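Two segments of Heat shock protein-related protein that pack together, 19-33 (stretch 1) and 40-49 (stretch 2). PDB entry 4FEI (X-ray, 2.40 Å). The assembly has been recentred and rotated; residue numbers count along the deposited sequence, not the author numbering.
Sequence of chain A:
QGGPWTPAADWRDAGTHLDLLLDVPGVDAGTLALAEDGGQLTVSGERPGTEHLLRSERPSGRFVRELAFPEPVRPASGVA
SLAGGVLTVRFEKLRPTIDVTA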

# COMPACT_ATOMS: atom_id res chain seq x y z
N ASP A 19 14.02 -2.59 -12.01
CA ASP A 19 12.62 -2.53 -11.57
C ASP A 19 12.39 -1.43 -10.55
O ASP A 19 13.13 -1.31 -9.56
CB ASP A 19 12.19 -3.83 -10.89
CG ASP A 19 12.27 -5.03 -11.80
OD1 ASP A 19 12.19 -4.85 -13.05
OD2 ASP A 19 12.41 -6.16 -11.27
N LEU A 20 11.32 -0.68 -10.76
CA LEU A 20 10.84 0.26 -9.76
C LEU A 20 9.59 -0.34 -9.16
O LEU A 20 8.66 -0.67 -9.88
CB LEU A 20 10.51 1.60 -10.42
CG LEU A 20 9.97 2.84 -9.69
CD1 LEU A 20 8.46 2.81 -9.66
CD2 LEU A 20 10.53 3.02 -8.28
N LEU A 21 9.57 -0.54 -7.85
CA LEU A 21 8.37 -0.98 -7.16
C LEU A 21 7.84 0.18 -6.32
O LEU A 21 8.57 0.79 -5.53
CB LEU A 21 8.65 -2.18 -6.25
CG LEU A 21 9.06 -3.49 -6.93
CD1 LEU A 21 10.54 -3.65 -6.94
CD2 LEU A 21 8.46 -4.65 -6.10
N LEU A 22 6.57 0.48 -6.50
CA LEU A 22 5.96 1.66 -5.85
C LEU A 22 4.69 1.24 -5.10
O LEU A 22 3.79 0.69 -5.70
CB LEU A 22 5.66 2.73 -6.92
CG LEU A 22 5.34 4.13 -6.41
CD1 LEU A 22 6.62 4.83 -5.91
CD2 LEU A 22 4.63 4.97 -7.52
N ASP A 23 4.66 1.47 -3.80
CA ASP A 23 3.51 1.05 -2.98
C ASP A 23 2.35 2.03 -3.20
O ASP A 23 2.36 3.16 -2.66
CB ASP A 23 3.85 1.02 -1.48
CG ASP A 23 4.68 -0.17 -1.09
OD1 ASP A 23 5.36 -0.10 -0.03
OD2 ASP A 23 4.65 -1.18 -1.81
N VAL A 24 1.36 1.59 -4.00
CA VAL A 24 0.20 2.42 -4.30
C VAL A 24 -1.15 1.70 -3.97
O VAL A 24 -1.96 1.44 -4.87
CB VAL A 24 0.26 2.95 -5.79
CG1 VAL A 24 1.37 4.04 -5.98
CG2 VAL A 24 0.47 1.81 -6.78
N PRO A 25 -1.38 1.33 -2.70
CA PRO A 25 -2.65 0.64 -2.42
C PRO A 25 -3.86 1.57 -2.57
O PRO A 25 -3.77 2.73 -2.19
CB PRO A 25 -2.49 0.18 -0.95
CG PRO A 25 -1.58 1.14 -0.36
CD PRO A 25 -0.60 1.54 -1.47
N GLY A 26 -4.95 1.06 -3.14
CA GLY A 26 -6.22 1.80 -3.25
C GLY A 26 -6.25 2.86 -4.36
O GLY A 26 -7.22 3.62 -4.46
N VAL A 27 -5.21 2.91 -5.21
CA VAL A 27 -5.12 3.91 -6.27
C VAL A 27 -6.24 3.71 -7.29
O VAL A 27 -6.66 2.57 -7.54
CB VAL A 27 -3.74 3.85 -6.95
CG1 VAL A 27 -3.49 5.00 -7.90
CG2 VAL A 27 -2.79 3.98 -5.92
N ASP A 28 -6.76 4.82 -7.82
CA ASP A 28 -7.62 4.79 -8.98
C ASP A 28 -6.65 4.50 -10.14
O ASP A 28 -5.80 5.35 -10.50
CB ASP A 28 -8.29 6.15 -9.19
CG ASP A 28 -9.25 6.17 -10.39
OD1 ASP A 28 -9.20 5.27 -11.30
OD2 ASP A 28 -10.10 7.10 -10.43
N ALA A 29 -6.75 3.29 -10.71
CA ALA A 29 -5.78 2.84 -11.71
C ALA A 29 -5.75 3.78 -12.92
O ALA A 29 -4.68 3.96 -13.54
CB ALA A 29 -6.11 1.41 -12.15
N GLY A 30 -6.92 4.36 -13.24
CA GLY A 30 -7.10 5.24 -14.42
C GLY A 30 -6.42 6.60 -14.29
O GLY A 30 -6.45 7.40 -15.23
N THR A 31 -5.82 6.89 -13.13
CA THR A 31 -5.17 8.20 -12.89
C THR A 31 -3.62 8.09 -12.93
O THR A 31 -2.91 9.08 -12.94
CB THR A 31 -5.53 8.81 -11.51
OG1 THR A 31 -5.08 7.91 -10.46
CG2 THR A 31 -7.07 9.11 -11.38
N LEU A 32 -3.11 6.86 -12.90
CA LEU A 32 -1.69 6.59 -12.96
C LEU A 32 -1.07 7.05 -14.28
O LEU A 32 -1.54 6.72 -15.36
CB LEU A 32 -1.47 5.08 -12.76
CG LEU A 32 -1.57 4.49 -11.36
CD1 LEU A 32 -1.60 2.95 -11.41
CD2 LEU A 32 -0.42 5.02 -10.48
N ALA A 33 -0.02 7.83 -14.19
CA ALA A 33 0.73 8.25 -15.36
C ALA A 33 2.22 8.07 -15.08
O ALA A 33 2.66 8.28 -13.94
CB ALA A 33 0.41 9.72 -15.76
N GLN A 40 15.28 10.50 -15.37
CA GLN A 40 14.28 10.64 -14.32
C GLN A 40 13.01 9.93 -14.74
O GLN A 40 12.58 10.02 -15.89
CB GLN A 40 13.95 12.12 -14.02
CG GLN A 40 15.13 13.05 -13.65
CD GLN A 40 15.35 13.21 -12.12
OE1 GLN A 40 16.51 13.30 -11.65
NE2 GLN A 40 14.26 13.27 -11.35
N LEU A 41 12.41 9.23 -13.80
CA LEU A 41 11.10 8.69 -13.99
C LEU A 41 10.13 9.53 -13.16
O LEU A 41 10.36 9.79 -11.93
CB LEU A 41 11.07 7.25 -13.54
CG LEU A 41 10.05 6.23 -14.00
CD1 LEU A 41 9.55 5.51 -12.82
CD2 LEU A 41 8.90 6.80 -14.81
N THR A 42 9.06 9.98 -13.81
CA THR A 42 8.02 10.71 -13.11
C THR A 42 6.79 9.86 -13.00
O THR A 42 6.32 9.34 -14.00
CB THR A 42 7.72 12.09 -13.70
OG1 THR A 42 8.96 12.83 -13.80
CG2 THR A 42 6.71 12.84 -12.82
N VAL A 43 6.32 9.66 -11.77
CA VAL A 43 5.12 8.87 -11.51
C VAL A 43 4.09 9.76 -10.82
O VAL A 43 4.43 10.47 -9.84
CB VAL A 43 5.39 7.62 -10.57
CG1 VAL A 43 4.19 6.72 -10.59
CG2 VAL A 43 6.56 6.84 -11.01
N SER A 44 2.85 9.70 -11.29
CA SER A 44 1.76 10.43 -10.69
C SER A 44 0.52 9.58 -10.68
O SER A 44 0.40 8.65 -11.44
CB SER A 44 1.53 11.77 -11.43
OG SER A 44 1.19 11.53 -12.79
N GLY A 45 -0.40 9.89 -9.77
CA GLY A 45 -1.69 9.22 -9.68
C GLY A 45 -2.49 9.77 -8.52
O GLY A 45 -2.11 10.79 -7.94
N GLU A 46 -3.56 9.07 -8.13
CA GLU A 46 -4.47 9.57 -7.13
C GLU A 46 -5.21 8.43 -6.43
O GLU A 46 -5.48 7.39 -7.03
CB GLU A 46 -5.48 10.48 -7.82
CG GLU A 46 -6.50 11.14 -6.91
CD GLU A 46 -7.51 12.00 -7.64
OE1 GLU A 46 -8.36 12.66 -6.98
OE2 GLU A 46 -7.48 12.01 -8.87
N ARG A 47 -5.55 8.64 -5.16
CA ARG A 47 -6.55 7.81 -4.52
C ARG A 47 -7.56 8.69 -3.76
O ARG A 47 -7.18 9.71 -3.20
CB ARG A 47 -5.95 6.69 -3.65
CG ARG A 47 -5.49 7.08 -2.26
CD ARG A 47 -5.20 5.80 -1.48
NE ARG A 47 -4.51 5.99 -0.21
CZ ARG A 47 -4.11 4.98 0.58
NH1 ARG A 47 -4.39 3.72 0.26
NH2 ARG A 47 -3.50 5.23 1.74
N PRO A 48 -8.85 8.29 -3.76
CA PRO A 48 -9.88 9.08 -3.07
C PRO A 48 -9.65 9.15 -1.55
O PRO A 48 -9.12 8.22 -0.94
CB PRO A 48 -11.20 8.32 -3.40
CG PRO A 48 -10.79 6.92 -3.71
CD PRO A 48 -9.40 7.06 -4.37
N GLY A 49 -10.06 10.26 -0.95
CA GLY A 49 -10.09 10.35 0.50
C GLY A 49 -11.19 9.46 1.06
O GLY A 49 -12.28 9.31 0.49
O HOH W 1 -1.68 11.39 -12.97
O HOH W 2 3.41 11.05 -14.18

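The best-formed polar link in this contact is a short antiparallel pairing in which Ala 33 and Ser 44 satisfy each other completely along the backbone. Ala 33 N donates to Ser 44 O at 2.9 Å with an N-H...O angle of 166°, and Ser 44 N returns the bond to Ala 33 O at 3.0 Å and 165°. Two nearly linear bonds between the same two residues, with their CA atoms 5.3 Å apart, define a hydrogen-bonded antiparallel pair. Their side chains lie on the same face of the sheet, Ala 33 CB 3.6 Å from Ser 44 OG.

Both carbonyls receive further contacts. Leu 32 CA approaches Ser 44 O at 3.3 Å, and Val 43 CA lies 3.5 Å from Ala 33 O; angles at the hydrogen of 150° and 146° fit CA-H...O contacts that supplement the N-H donors. The Ser 44 hydroxyl is occupied by solvent: OG is 2.9 Å from water 1 and 2.7 Å from water 2, both hydrogen bonds. Each water bridges the stretches: water 1, besides its bond to Ser 44 OG, donates to Thr 31 O at 2.6 Å, and water 2 donates weakly to Ala 33 O at 2.9 Å. Thr 31 O further accepts a CA-H...O contact from Gly 45 CA at 3.5 Å.

Beyond this pair, the loop of stretch 1 supplies single bonds. Asp 28 N donates to Glu 46 O at 3.0 Å and 157°, a sound geometry. Glu 46 N is less well served: its bond to Thr 31 OG1 is 3.0 Å long, but the 123° angle makes it weak. That same OG1 donates to Asp 28 O at 2.7 Å, so one hydroxyl links the loop internally and also accepts from the strand. Asp 28 O additionally accepts from Thr 31 N at 3.0 Å, and Asp 28 OD1 accepts from Gly 30 N at 3.1 Å.

At the type II turn from Val 24 to Val 27, Arg 47 NH1 reaches Pro 25 O at 2.7 Å. The distance is short, yet the 116° angle marks the bond as weak, and the carbonyl approaches the guanidinium obliquely. NE, NH1 and NH2 all have hydrogen bonds elsewhere in the structure. Gly 26 has positive phi (78°), which favours glycine, and an ideal CB there would sit a tight 3.3 Å from Arg 47 NH1.

Apolar packing completes the contact: Leu 22 CD2 meets Val 43 CG1 at 3.6 Å, and Leu 20 CG lies 4.1 Å from Leu 41 CD1.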